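Local coordinates for GARP domain-containing protein (Trypanosoma brucei brucei TREU927, PDB 6XZ6) that binds the host complement regulator factor H as a receptor and increases the transmission of trypanosomes to tsetse flies, at residues 15-20 with 136-141; 25-30 with 106-111; 98-103 with 181-186; 157-162 with 169-174. All blocks are in the same frame, centred on the assembly; numbering follows the deposited sequence.

Contact 1 of 4, residues 15-20 with 136-141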
loop_
_atom_site.group_PDB
_atom_site.type_symbol
_atom_site.label_atom_id
_atom_site.label_comp_id
_atom_site.label_asym_id
_atom_site.label_seq_id
_atom_site.Cartn_x
_atom_site.Cartn_y
_atom_site.Cartn_z
ATOM N N ALA A 15 2.227 15.747 10.885
ATOM C CA ALA A 15 1.372 14.550 10.836
ATOM C C ALA A 15 0.787 14.323 9.454
ATOM O O ALA A 15 0.763 13.188 9.009
ATOM C CB ALA A 15 0.270 14.656 11.852
ATOM N N LEU A 16 0.351 15.390 8.759
ATOM C CA LEU A 16 -0.147 15.364 7.369
ATOM C C LEU A 16 0.965 14.925 6.414
ATOM O O LEU A 16 0.741 14.123 5.524
ATOM C CB LEU A 16 -0.658 16.769 6.941
ATOM C CG LEU A 16 -1.957 17.310 7.582
ATOM C CD1 LEU A 16 -2.273 18.660 7.040
ATOM C CD2 LEU A 16 -3.136 16.414 7.285
ATOM N N CYS A 17 2.157 15.443 6.629
ATOM C CA CYS A 17 3.389 15.191 5.882
ATOM C C CYS A 17 3.832 13.704 6.002
ATOM O O CYS A 17 4.152 13.086 4.993
ATOM C CB CYS A 17 4.468 16.163 6.370
ATOM S SG CYS A 17 5.948 16.271 5.336
ATOM N N GLU A 18 3.785 13.128 7.215
ATOM C CA GLU A 18 4.122 11.735 7.508
ATOM C C GLU A 18 3.158 10.809 6.788
ATOM O O GLU A 18 3.602 9.897 6.115
ATOM C CB GLU A 18 4.110 11.499 9.039
ATOM C CG GLU A 18 4.627 10.152 9.523
ATOM C CD GLU A 18 4.602 9.857 11.018
ATOM O OE1 GLU A 18 3.935 10.590 11.792
ATOM O OE2 GLU A 18 5.253 8.861 11.411
ATOM N N VAL A 19 1.840 11.061 6.896
ATOM C CA VAL A 19 0.792 10.284 6.234
ATOM C C VAL A 19 0.890 10.377 4.711
ATOM O O VAL A 19 0.788 9.345 4.047
ATOM C CB VAL A 19 -0.630 10.631 6.738
ATOM C CG1 VAL A 19 -1.666 10.025 5.839
ATOM C CG2 VAL A 19 -0.860 10.167 8.167
ATOM N N ALA A 20 1.061 11.592 4.150
ATOM C CA ALA A 20 1.154 11.811 2.688
ATOM C C ALA A 20 2.302 11.040 2.041
ATOM O O ALA A 20 2.129 10.484 0.952
ATOM C CB ALA A 20 1.298 13.289 2.384
ATOM N N LYS A 136 5.991 22.887 1.913
ATOM C CA LYS A 136 6.541 23.073 0.562
ATOM C C LYS A 136 7.551 21.969 0.224
ATOM O O LYS A 136 7.574 21.508 -0.921
ATOM C CB LYS A 136 7.207 24.442 0.395
ATOM C CG LYS A 136 6.335 25.475 -0.322
ATOM C CD LYS A 136 6.983 26.873 -0.307
ATOM C CE LYS A 136 6.013 27.982 0.059
ATOM N NZ LYS A 136 6.662 29.027 0.902
ATOM N N GLU A 137 8.365 21.533 1.221
ATOM C CA GLU A 137 9.368 20.473 1.106
ATOM C C GLU A 137 8.721 19.099 0.947
ATOM O O GLU A 137 9.325 18.180 0.400
ATOM C CB GLU A 137 10.238 20.452 2.364
ATOM C CG GLU A 137 11.454 21.366 2.337
ATOM C CD GLU A 137 12.047 21.689 3.703
ATOM O OE1 GLU A 137 11.935 20.862 4.639
ATOM O OE2 GLU A 137 12.634 22.786 3.836
ATOM N N CYS A 138 7.504 18.966 1.440
ATOM C CA CYS A 138 6.691 17.753 1.461
ATOM C C CYS A 138 5.785 17.619 0.236
ATOM O O CYS A 138 4.936 16.732 0.202
ATOM C CB CYS A 138 5.875 17.753 2.744
ATOM S SG CYS A 138 5.415 16.115 3.335
ATOM N N ALA A 139 5.935 18.506 -0.753
ATOM C CA ALA A 139 5.104 18.504 -1.954
ATOM C C ALA A 139 5.207 17.198 -2.709
ATOM O O ALA A 139 4.184 16.588 -2.989
ATOM C CB ALA A 139 5.476 19.664 -2.856
ATOM N N THR A 140 6.425 16.727 -2.971
ATOM C CA THR A 140 6.623 15.490 -3.736
ATOM C C THR A 140 7.328 14.357 -2.946
ATOM O O THR A 140 7.488 13.263 -3.498
ATOM C CB THR A 140 7.330 15.798 -5.055
ATOM O OG1 THR A 140 8.446 16.663 -4.800
ATOM C CG2 THR A 140 6.392 16.438 -6.058
ATOM N N ALA A 141 7.702 14.601 -1.665
ATOM C CA ALA A 141 8.364 13.629 -0.793
ATOM C C ALA A 141 7.588 12.310 -0.681
ATOM O O ALA A 141 6.351 12.301 -0.604
ATOM C CB ALA A 141 8.592 14.225 0.588
#

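Contact 2 of 4, residues 25-30 with 106-111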
loop_
_atom_site.group_PDB
_atom_site.type_symbol
_atom_site.label_atom_id
_atom_site.label_comp_id
_atom_site.label_asym_id
_atom_site.label_seq_id
_atom_site.Cartn_x
_atom_site.Cartn_y
_atom_site.Cartn_z
ATOM N N LYS A 25 4.239 6.183 -1.268
ATOM C CA LYS A 25 5.084 4.987 -1.275
ATOM C C LYS A 25 4.299 3.723 -1.502
ATOM O O LYS A 25 4.795 2.876 -2.233
ATOM C CB LYS A 25 5.946 4.873 0.003
ATOM C CG LYS A 25 6.976 3.729 0.041
ATOM C CD LYS A 25 7.960 3.776 -1.136
ATOM C CE LYS A 25 9.142 2.878 -0.962
ATOM N NZ LYS A 25 9.775 2.570 -2.271
ATOM N N LEU A 26 3.101 3.568 -0.892
ATOM C CA LEU A 26 2.256 2.363 -1.055
ATOM C C LEU A 26 2.103 1.856 -2.510
ATOM O O LEU A 26 2.274 0.653 -2.681
ATOM C CB LEU A 26 0.854 2.484 -0.421
ATOM C CG LEU A 26 0.719 2.233 1.078
ATOM C CD1 LEU A 26 -0.749 2.321 1.506
ATOM C CD2 LEU A 26 1.291 0.895 1.479
ATOM N N PRO A 27 1.778 2.661 -3.559
ATOM C CA PRO A 27 1.614 2.074 -4.905
ATOM C C PRO A 27 2.915 1.551 -5.531
ATOM O O PRO A 27 2.889 0.660 -6.400
ATOM C CB PRO A 27 1.051 3.231 -5.733
ATOM C CG PRO A 27 0.682 4.258 -4.820
ATOM C CD PRO A 27 1.497 4.104 -3.593
ATOM N N LEU A 28 4.053 2.125 -5.108
ATOM C CA LEU A 28 5.382 1.748 -5.574
ATOM C C LEU A 28 5.767 0.406 -4.931
ATOM O O LEU A 28 6.268 -0.484 -5.595
ATOM C CB LEU A 28 6.397 2.848 -5.225
ATOM C CG LEU A 28 5.980 4.325 -5.399
ATOM C CD1 LEU A 28 7.046 5.253 -4.820
ATOM C CD2 LEU A 28 5.728 4.664 -6.841
ATOM N N LEU A 29 5.466 0.249 -3.658
ATOM C CA LEU A 29 5.657 -0.948 -2.848
ATOM C C LEU A 29 4.778 -2.108 -3.375
ATOM O O LEU A 29 5.311 -3.182 -3.609
ATOM C CB LEU A 29 5.251 -0.563 -1.425
ATOM C CG LEU A 29 5.578 -1.480 -0.296
ATOM C CD1 LEU A 29 5.815 -0.669 0.969
ATOM C CD2 LEU A 29 4.441 -2.464 -0.071
ATOM N N THR A 30 3.459 -1.896 -3.589
ATOM C CA THR A 30 2.548 -2.932 -4.098
ATOM C C THR A 30 2.999 -3.442 -5.451
ATOM O O THR A 30 2.835 -4.619 -5.709
ATOM C CB THR A 30 1.075 -2.471 -4.166
ATOM O OG1 THR A 30 0.948 -1.396 -5.097
ATOM C CG2 THR A 30 0.494 -2.092 -2.819
ATOM N N SER A 106 -6.697 1.126 -3.730
ATOM C CA SER A 106 -7.978 1.818 -3.552
ATOM C C SER A 106 -7.890 2.759 -2.350
ATOM O O SER A 106 -8.449 3.856 -2.387
ATOM C CB SER A 106 -9.092 0.808 -3.324
ATOM O OG SER A 106 -9.286 0.083 -4.521
ATOM N N PHE A 107 -7.165 2.324 -1.302
ATOM C CA PHE A 107 -6.947 3.075 -0.080
ATOM C C PHE A 107 -6.108 4.322 -0.359
ATOM O O PHE A 107 -6.495 5.427 0.033
ATOM C CB PHE A 107 -6.295 2.171 0.978
ATOM C CG PHE A 107 -5.735 2.877 2.179
ATOM C CD1 PHE A 107 -6.571 3.561 3.055
ATOM C CD2 PHE A 107 -4.368 2.865 2.436
ATOM C CE1 PHE A 107 -6.048 4.219 4.169
ATOM C CE2 PHE A 107 -3.850 3.510 3.558
ATOM C CZ PHE A 107 -4.689 4.196 4.404
ATOM N N GLU A 108 -4.980 4.149 -1.069
ATOM C CA GLU A 108 -4.082 5.240 -1.426
ATOM C C GLU A 108 -4.848 6.235 -2.298
ATOM O O GLU A 108 -4.747 7.442 -2.093
ATOM C CB GLU A 108 -2.840 4.675 -2.128
ATOM C CG GLU A 108 -1.882 5.729 -2.664
ATOM C CD GLU A 108 -2.130 6.359 -4.032
ATOM O OE1 GLU A 108 -2.980 5.831 -4.794
ATOM O OE2 GLU A 108 -1.463 7.381 -4.339
ATOM N N SER A 109 -5.615 5.731 -3.255
ATOM C CA SER A 109 -6.415 6.544 -4.164
ATOM C C SER A 109 -7.429 7.414 -3.419
ATOM O O SER A 109 -7.601 8.574 -3.763
ATOM C CB SER A 109 -7.100 5.665 -5.203
ATOM O OG SER A 109 -8.219 6.347 -5.736
ATOM N N GLU A 110 -8.051 6.870 -2.381
ATOM C CA GLU A 110 -9.057 7.545 -1.556
ATOM C C GLU A 110 -8.515 8.747 -0.801
ATOM O O GLU A 110 -9.261 9.719 -0.611
ATOM C CB GLU A 110 -9.643 6.552 -0.536
ATOM C CG GLU A 110 -11.044 6.898 -0.054
ATOM C CD GLU A 110 -11.539 6.112 1.149
ATOM O OE1 GLU A 110 -10.968 5.036 1.450
ATOM O OE2 GLU A 110 -12.483 6.589 1.819
ATOM N N TYR A 111 -7.239 8.672 -0.342
ATOM C CA TYR A 111 -6.652 9.705 0.516
ATOM C C TYR A 111 -5.468 10.509 -0.010
ATOM O O TYR A 111 -5.250 11.588 0.529
ATOM C CB TYR A 111 -6.239 9.075 1.856
ATOM C CG TYR A 111 -7.414 8.597 2.673
ATOM C CD1 TYR A 111 -8.196 9.494 3.396
ATOM C CD2 TYR A 111 -7.761 7.253 2.711
ATOM C CE1 TYR A 111 -9.283 9.065 4.152
ATOM C CE2 TYR A 111 -8.875 6.817 3.425
ATOM C CZ TYR A 111 -9.633 7.731 4.145
ATOM O OH TYR A 111 -10.709 7.328 4.890
#

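Contact 3 of 4, residues 98-103 with 181-186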
loop_
_atom_site.group_PDB
_atom_site.type_symbol
_atom_site.label_atom_id
_atom_site.label_comp_id
_atom_site.label_asym_id
_atom_site.label_seq_id
_atom_site.Cartn_x
_atom_site.Cartn_y
_atom_site.Cartn_z
ATOM N N LYS A 98 -2.065 -9.885 -5.879
ATOM C CA LYS A 98 -2.831 -8.960 -6.741
ATOM C C LYS A 98 -4.100 -8.398 -6.006
ATOM O O LYS A 98 -4.432 -7.233 -6.173
ATOM C CB LYS A 98 -3.223 -9.636 -8.061
ATOM C CG LYS A 98 -2.140 -9.563 -9.104
ATOM C CD LYS A 98 -1.938 -10.883 -9.865
ATOM C CE LYS A 98 -0.552 -10.981 -10.492
ATOM N NZ LYS A 98 0.549 -10.998 -9.475
ATOM N N ARG A 99 -4.745 -9.209 -5.175
ATOM C CA ARG A 99 -5.928 -8.854 -4.416
ATOM C C ARG A 99 -5.651 -7.844 -3.285
ATOM O O ARG A 99 -6.432 -6.907 -3.129
ATOM C CB ARG A 99 -6.557 -10.136 -3.885
ATOM C CG ARG A 99 -7.806 -9.919 -3.103
ATOM C CD ARG A 99 -8.107 -11.180 -2.359
ATOM N NE ARG A 99 -8.536 -10.861 -1.006
ATOM C CZ ARG A 99 -8.371 -11.661 0.034
ATOM N NH1 ARG A 99 -7.802 -12.846 -0.119
ATOM N NH2 ARG A 99 -8.784 -11.289 1.235
ATOM N N PHE A 100 -4.586 -8.040 -2.490
ATOM C CA PHE A 100 -4.213 -7.124 -1.417
ATOM C C PHE A 100 -3.617 -5.831 -1.930
ATOM O O PHE A 100 -3.835 -4.789 -1.321
ATOM C CB PHE A 100 -3.297 -7.801 -0.400
ATOM C CG PHE A 100 -4.012 -8.916 0.333
ATOM C CD1 PHE A 100 -5.160 -8.658 1.078
ATOM C CD2 PHE A 100 -3.555 -10.230 0.251
ATOM C CE1 PHE A 100 -5.838 -9.689 1.720
ATOM C CE2 PHE A 100 -4.231 -11.263 0.904
ATOM C CZ PHE A 100 -5.360 -10.982 1.643
ATOM N N ALA A 101 -2.880 -5.899 -3.059
ATOM C CA ALA A 101 -2.296 -4.775 -3.791
ATOM C C ALA A 101 -3.443 -3.898 -4.302
ATOM O O ALA A 101 -3.401 -2.694 -4.115
ATOM C CB ALA A 101 -1.465 -5.284 -4.951
ATOM N N ARG A 102 -4.513 -4.501 -4.839
ATOM C CA ARG A 102 -5.697 -3.784 -5.309
ATOM C C ARG A 102 -6.376 -3.017 -4.176
ATOM O O ARG A 102 -6.790 -1.877 -4.370
ATOM C CB ARG A 102 -6.691 -4.750 -5.955
ATOM C CG ARG A 102 -7.693 -4.051 -6.865
ATOM C CD ARG A 102 -8.578 -4.967 -7.666
ATOM N NE ARG A 102 -9.291 -5.963 -6.873
ATOM C CZ ARG A 102 -8.983 -7.253 -6.849
ATOM N NH1 ARG A 102 -7.937 -7.709 -7.540
ATOM N NH2 ARG A 102 -9.716 -8.102 -6.138
ATOM N N ALA A 103 -6.507 -3.654 -3.008
ATOM C CA ALA A 103 -7.135 -3.111 -1.809
ATOM C C ALA A 103 -6.373 -1.887 -1.325
ATOM O O ALA A 103 -6.971 -0.858 -1.018
ATOM C CB ALA A 103 -7.143 -4.178 -0.731
ATOM N N LEU A 181 -1.703 -4.870 4.194
ATOM C CA LEU A 181 -0.276 -4.758 3.918
ATOM C C LEU A 181 0.482 -5.925 4.546
ATOM O O LEU A 181 1.393 -6.433 3.918
ATOM C CB LEU A 181 0.257 -3.384 4.387
ATOM C CG LEU A 181 1.729 -3.031 4.122
ATOM C CD1 LEU A 181 2.099 -3.158 2.637
ATOM C CD2 LEU A 181 2.018 -1.639 4.586
ATOM N N GLU A 182 0.054 -6.402 5.727
ATOM C CA GLU A 182 0.628 -7.549 6.441
ATOM C C GLU A 182 0.354 -8.843 5.671
ATOM O O GLU A 182 1.245 -9.675 5.542
ATOM C CB GLU A 182 0.015 -7.640 7.839
ATOM C CG GLU A 182 0.861 -8.391 8.860
ATOM C CD GLU A 182 0.248 -8.521 10.249
ATOM O OE1 GLU A 182 -0.609 -7.685 10.627
ATOM O OE2 GLU A 182 0.640 -9.471 10.967
ATOM N N GLU A 183 -0.867 -8.993 5.144
ATOM C CA GLU A 183 -1.296 -10.115 4.321
ATOM C C GLU A 183 -0.650 -10.064 2.945
ATOM O O GLU A 183 -0.488 -11.119 2.345
ATOM C CB GLU A 183 -2.823 -10.130 4.166
ATOM C CG GLU A 183 -3.584 -10.557 5.408
ATOM C CD GLU A 183 -5.087 -10.393 5.301
ATOM O OE1 GLU A 183 -5.811 -11.384 5.562
ATOM O OE2 GLU A 183 -5.547 -9.280 4.960
ATOM N N LEU A 184 -0.295 -8.858 2.423
ATOM C CA LEU A 184 0.380 -8.718 1.113
ATOM C C LEU A 184 1.790 -9.298 1.233
ATOM O O LEU A 184 2.286 -9.919 0.295
ATOM C CB LEU A 184 0.450 -7.235 0.626
ATOM C CG LEU A 184 1.209 -6.946 -0.710
ATOM C CD1 LEU A 184 0.347 -7.231 -1.892
ATOM C CD2 LEU A 184 1.640 -5.501 -0.807
ATOM N N GLN A 185 2.410 -9.125 2.405
ATOM C CA GLN A 185 3.754 -9.633 2.675
ATOM C C GLN A 185 3.756 -11.139 2.964
ATOM O O GLN A 185 4.666 -11.832 2.508
ATOM C CB GLN A 185 4.444 -8.801 3.765
ATOM C CG GLN A 185 4.382 -7.286 3.438
ATOM C CD GLN A 185 4.950 -6.403 4.513
ATOM O OE1 GLN A 185 4.873 -6.691 5.719
ATOM N NE2 GLN A 185 5.509 -5.264 4.104
ATOM N N LYS A 186 2.699 -11.666 3.619
ATOM C CA LYS A 186 2.578 -13.112 3.890
ATOM C C LYS A 186 2.375 -13.854 2.562
ATOM O O LYS A 186 2.987 -14.905 2.352
ATOM C CB LYS A 186 1.412 -13.428 4.846
ATOM C CG LYS A 186 1.593 -12.962 6.288
ATOM C CD LYS A 186 0.573 -13.620 7.231
ATOM C CE LYS A 186 -0.666 -12.788 7.507
ATOM N NZ LYS A 186 -0.438 -11.797 8.589
HETATM O O HOH W 1 -8.860 -11.918 4.100
#

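Contact 4 of 4, residues 157-162 with 169-174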
loop_
_atom_site.group_PDB
_atom_site.type_symbol
_atom_site.label_atom_id
_atom_site.label_comp_id
_atom_site.label_asym_id
_atom_site.label_seq_id
_atom_site.Cartn_x
_atom_site.Cartn_y
_atom_site.Cartn_z
ATOM N N ASN A 157 -1.461 9.151 15.308
ATOM C CA ASN A 157 -0.879 10.456 15.546
ATOM C C ASN A 157 -1.758 11.524 14.944
ATOM O O ASN A 157 -2.057 12.489 15.633
ATOM C CB ASN A 157 0.561 10.540 15.041
ATOM C CG ASN A 157 1.211 11.835 15.421
ATOM O OD1 ASN A 157 1.363 12.168 16.616
ATOM N ND2 ASN A 157 1.591 12.615 14.416
ATOM N N LEU A 158 -2.260 11.318 13.722
ATOM C CA LEU A 158 -3.158 12.259 13.054
ATOM C C LEU A 158 -4.501 12.409 13.800
ATOM O O LEU A 158 -4.978 13.514 14.003
ATOM C CB LEU A 158 -3.391 11.828 11.601
ATOM C CG LEU A 158 -4.266 12.748 10.763
ATOM C CD1 LEU A 158 -3.448 13.924 10.220
ATOM C CD2 LEU A 158 -4.986 11.959 9.672
ATOM N N ARG A 159 -5.061 11.302 14.231
ATOM C CA ARG A 159 -6.310 11.191 14.939
ATOM C C ARG A 159 -6.258 11.908 16.339
ATOM O O ARG A 159 -7.309 12.392 16.836
ATOM C CB ARG A 159 -6.690 9.687 14.991
ATOM C CG ARG A 159 -7.995 9.337 15.687
ATOM C CD ARG A 159 -7.794 9.106 17.175
ATOM N NE ARG A 159 -8.984 8.504 17.747
ATOM C CZ ARG A 159 -9.329 8.568 19.024
ATOM N NH1 ARG A 159 -8.572 9.225 19.890
ATOM N NH2 ARG A 159 -10.458 8.013 19.438
ATOM N N GLY A 160 -5.057 11.974 16.930
ATOM C CA GLY A 160 -4.819 12.605 18.233
ATOM C C GLY A 160 -4.656 14.106 18.135
ATOM O O GLY A 160 -4.934 14.827 19.087
ATOM N N LEU A 161 -4.243 14.581 16.957
ATOM C CA LEU A 161 -4.036 15.993 16.623
ATOM C C LEU A 161 -5.244 16.670 15.992
ATOM O O LEU A 161 -5.391 17.881 16.148
ATOM C CB LEU A 161 -2.809 16.118 15.685
ATOM C CG LEU A 161 -1.468 15.716 16.302
ATOM C CD1 LEU A 161 -0.435 15.591 15.248
ATOM C CD2 LEU A 161 -0.999 16.696 17.358
ATOM N N TYR A 162 -6.077 15.909 15.256
ATOM C CA TYR A 162 -7.271 16.371 14.524
ATOM C C TYR A 162 -8.546 15.770 15.103
ATOM O O TYR A 162 -8.759 14.563 15.011
ATOM C CB TYR A 162 -7.143 15.974 13.032
ATOM C CG TYR A 162 -6.209 16.861 12.230
ATOM C CD1 TYR A 162 -4.832 16.625 12.207
ATOM C CD2 TYR A 162 -6.702 17.898 11.452
ATOM C CE1 TYR A 162 -3.975 17.422 11.441
ATOM C CE2 TYR A 162 -5.851 18.757 10.768
ATOM C CZ TYR A 162 -4.495 18.499 10.733
ATOM O OH TYR A 162 -3.685 19.309 9.980
ATOM N N GLU A 169 -11.985 8.573 10.585
ATOM C CA GLU A 169 -12.287 7.673 9.471
ATOM C C GLU A 169 -10.985 7.256 8.770
ATOM O O GLU A 169 -10.869 6.099 8.401
ATOM C CB GLU A 169 -13.331 8.280 8.542
ATOM C CG GLU A 169 -13.637 7.503 7.272
ATOM C CD GLU A 169 -13.969 8.435 6.120
ATOM O OE1 GLU A 169 -13.043 9.087 5.574
ATOM O OE2 GLU A 169 -15.172 8.544 5.795
ATOM N N TYR A 170 -9.975 8.128 8.699
ATOM C CA TYR A 170 -8.666 7.734 8.156
ATOM C C TYR A 170 -8.035 6.658 9.021
ATOM O O TYR A 170 -7.585 5.665 8.471
ATOM C CB TYR A 170 -7.691 8.912 7.965
ATOM C CG TYR A 170 -6.333 8.449 7.483
ATOM C CD1 TYR A 170 -6.144 8.027 6.165
ATOM C CD2 TYR A 170 -5.266 8.331 8.362
ATOM C CE1 TYR A 170 -4.910 7.534 5.729
ATOM C CE2 TYR A 170 -4.036 7.819 7.944
ATOM C CZ TYR A 170 -3.867 7.408 6.627
ATOM O OH TYR A 170 -2.651 6.926 6.203
ATOM N N LEU A 171 -8.044 6.808 10.353
ATOM C CA LEU A 171 -7.533 5.775 11.267
ATOM C C LEU A 171 -8.236 4.414 11.029
ATOM O O LEU A 171 -7.551 3.398 10.891
ATOM C CB LEU A 171 -7.675 6.210 12.749
ATOM C CG LEU A 171 -7.372 5.155 13.835
ATOM C CD1 LEU A 171 -5.881 4.703 13.798
ATOM C CD2 LEU A 171 -7.764 5.651 15.213
ATOM N N GLN A 172 -9.577 4.399 10.960
ATOM C CA GLN A 172 -10.338 3.178 10.741
ATOM C C GLN A 172 -9.886 2.474 9.461
ATOM O O GLN A 172 -9.587 1.292 9.504
ATOM C CB GLN A 172 -11.841 3.480 10.746
ATOM C CG GLN A 172 -12.401 3.953 12.110
ATOM C CD GLN A 172 -13.885 4.365 12.132
ATOM O OE1 GLN A 172 -14.591 4.459 11.097
ATOM N NE2 GLN A 172 -14.399 4.630 13.341
ATOM N N GLU A 173 -9.740 3.220 8.357
ATOM C CA GLU A 173 -9.275 2.740 7.038
ATOM C C GLU A 173 -7.815 2.340 7.042
ATOM O O GLU A 173 -7.466 1.381 6.355
ATOM C CB GLU A 173 -9.500 3.800 5.932
ATOM C CG GLU A 173 -10.930 4.296 5.803
ATOM C CD GLU A 173 -11.866 3.552 4.881
ATOM O OE1 GLU A 173 -12.558 4.235 4.088
ATOM O OE2 GLU A 173 -11.940 2.301 4.972
ATOM N N ALA A 174 -6.946 3.094 7.759
ATOM C CA ALA A 174 -5.510 2.797 7.846
ATOM C C ALA A 174 -5.280 1.521 8.625
ATOM O O ALA A 174 -4.292 0.835 8.372
ATOM C CB ALA A 174 -4.775 3.936 8.497
#

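Contact 1 of 4, residues 15-20 with 136-141
Cys17 and Cys138 both turn SG away from their own backbone nitrogens and beside their carbonyl carbons (chi1 -167° and -153°), which brings the two sulfurs together as a disulfide. The bond cross-links a helical bundle: Cys17 lies within the long helix 4-61, while Cys138 lies where the chain leaves the short helix 129-137 for a loop. The case illustrates how one covalent link can join two segments that hardly pack against each other, for no hydrogen bond joins 15-20 to 136-141 and Cys17 with Cys138 is the sole pair in close contact. Their CA atoms are 6.1 Å apart. Arg24, about two turns further along helix 4-61, adds a polar tie by hydrogen-bonding through NH1 to the carbonyl oxygens of Cys138 and Ala141, so that covalent and polar links hold the same loop to the same helix. Leu16 and Val19 meanwhile pack against Phe115 of helix 67-125. The sulfur bridge twists in the right-handed sense, with a torsion of 115° about the S-S bond, and SG of Cys17 is bonded to SG of Cys138 at 2.1 Å.

Contact 2 of 4, residues 25-30 with 106-111
The Phe107 ring receives Leu26 at its edge, where CD1 of the leucine lies in the ring plane, 3.8 Å from CD2 of Phe107 and 3.9 Å from CE2 of Phe107. The ring's other surroundings come from further parts of the bundle: it touches Leu23 of helix 4-61 and both Glu173 and Ala177 of helix 165-208. The second flat group is the Glu108 carboxylate, which meets no N-H from 25-30 and instead lies by the Pro27 ring, with CD of Glu108 3.6 Å from CG of Pro27. The two side chains cross at about a right angle, and CG of Glu108 also approaches CG of Pro27, at 3.7 Å. A bend at its second torsion (chi2 -84°) turns the glutamate's end and brings the carboxylate carbon over to the proline.

This is helix-to-helix packing in an elongated bundle, joining 4-61 to 67-125, and it shows how a proline is accommodated inside a long helix. Pro27 has no N-H to give to the preceding turn, and the helix kinks at residues 27 and 28. The outer side of 106-111 takes part in recognition: Glu110 packs on Lys34 of the factor H chain, and Ser109 OG makes a weak hydrogen bond to that lysine.

With no hydrogen bond or salt bridge between 25-30 and 106-111, the junction rests on van der Waals packing; Glu108 contributes its CG methylene and the carboxylate beyond it, with no N-H of 25-30 to pair with.

Contact 3 of 4, residues 98-103 with 181-186
Phe100 and Leu184 form the tightly packed side of this contact, where helices 67-125 and 165-208 run antiparallel (155° between their directions) with local axes 8.9 Å apart. CB of Phe100 meets CB of Leu184 at 3.9 Å, and CD1 of Leu184 reaches past it to the backbone N of Ala101, 3.7 Å away. Leu184 also touches Val97 and Leu104 in the bundle interior.

At the passage to the outer side, CB of Glu183 stands over the centre of one face of the Phe100 ring in a CH-pi contact, 3.7 Å from the centroid and only 12° off the normal. The chain extends beyond CG, carrying the carboxylate past the CE1-CZ rim, its plane tilted 37° to the ring and OE2 of Glu183 3.3 Å from CE1 of Phe100.

Toward solvent the link becomes indirect. Arg99 NH2 and Glu183 OE1 are 5.3 Å apart, too far for a salt bridge; a water accepts from NH2 of Arg99 at 2.9 Å and donates weakly to OE1 of Glu183. CZ of Phe100 lies against one guanidinium face of Arg99, toward the rim; separately, NH1 of Arg99 forms a salt bridge with Glu96.

The chemistry implies a division of labour: packing of Phe100, Ala101 and Leu184 fills the space between the helices, whereas the opposite charges outside probably attract gently through water, without a direct grip.

Contact 4 of 4, residues 157-162 with 169-174
Arg159 passes the aliphatic part of its side chain obliquely over one methyl of Leu171, CD2, which sits 3.7 Å from CG of Arg159 and 4.0 Å from its CD. The arginine chain leaves its backbone with CG opposite the nitrogen and then bends sharply (chi2 -89°), so the methylenes pass the leucine while the charged end travels on. That end has a partner of its own just before 169-174: NE forms a salt bridge with Glu168. Hydrocarbon and charge on one residue thus serve two neighbours.

On the inner side Leu158 points CD2 at the Tyr170 ring, 3.9 Å from its CD2 atom, and the two side chains cross at about a right angle. These pairs join the arms of an alpha-alpha hairpin, in which helix 148-161 ends, a short turn beginning at Tyr162 follows, and helix 165-208 sets off in the reverse direction. Tyr170 also faces the rest of the bundle, meeting Tyr111 and Phe115 of helix 67-125 edge-to-face, while Ala174, one turn on, places CB over one face of the tyrosine ring, toward its rim.

The hairpin lies at the factor H interface, where Tyr162 packs on Glu18 of the factor H chain and OE2 of Glu169 makes a salt bridge with Lys33 of that chain.

The four contacts are spread along one elongated helical bundle: contacts 1 and 4 lie side by side toward one end, contact 3 is nearest the middle, and contact 2 comes in between. Contacts 1 and 2 share helix 4-61, contacts 2 and 3 helix 67-125, and contacts 3 and 4 helix 165-208. The centres of contacts 1 and 4 are about 16 Å apart and each about 24 Å from the chain's centre; contact 3 is about 6 Å out. Along the chain, contact 2 falls between the two segments of contact 1, contact 3 interleaves with both, and contact 4 lies within the span of contact 3. Contacts 2 and 4, joined by Tyr111 and Glu169, also carry residues that meet factor H.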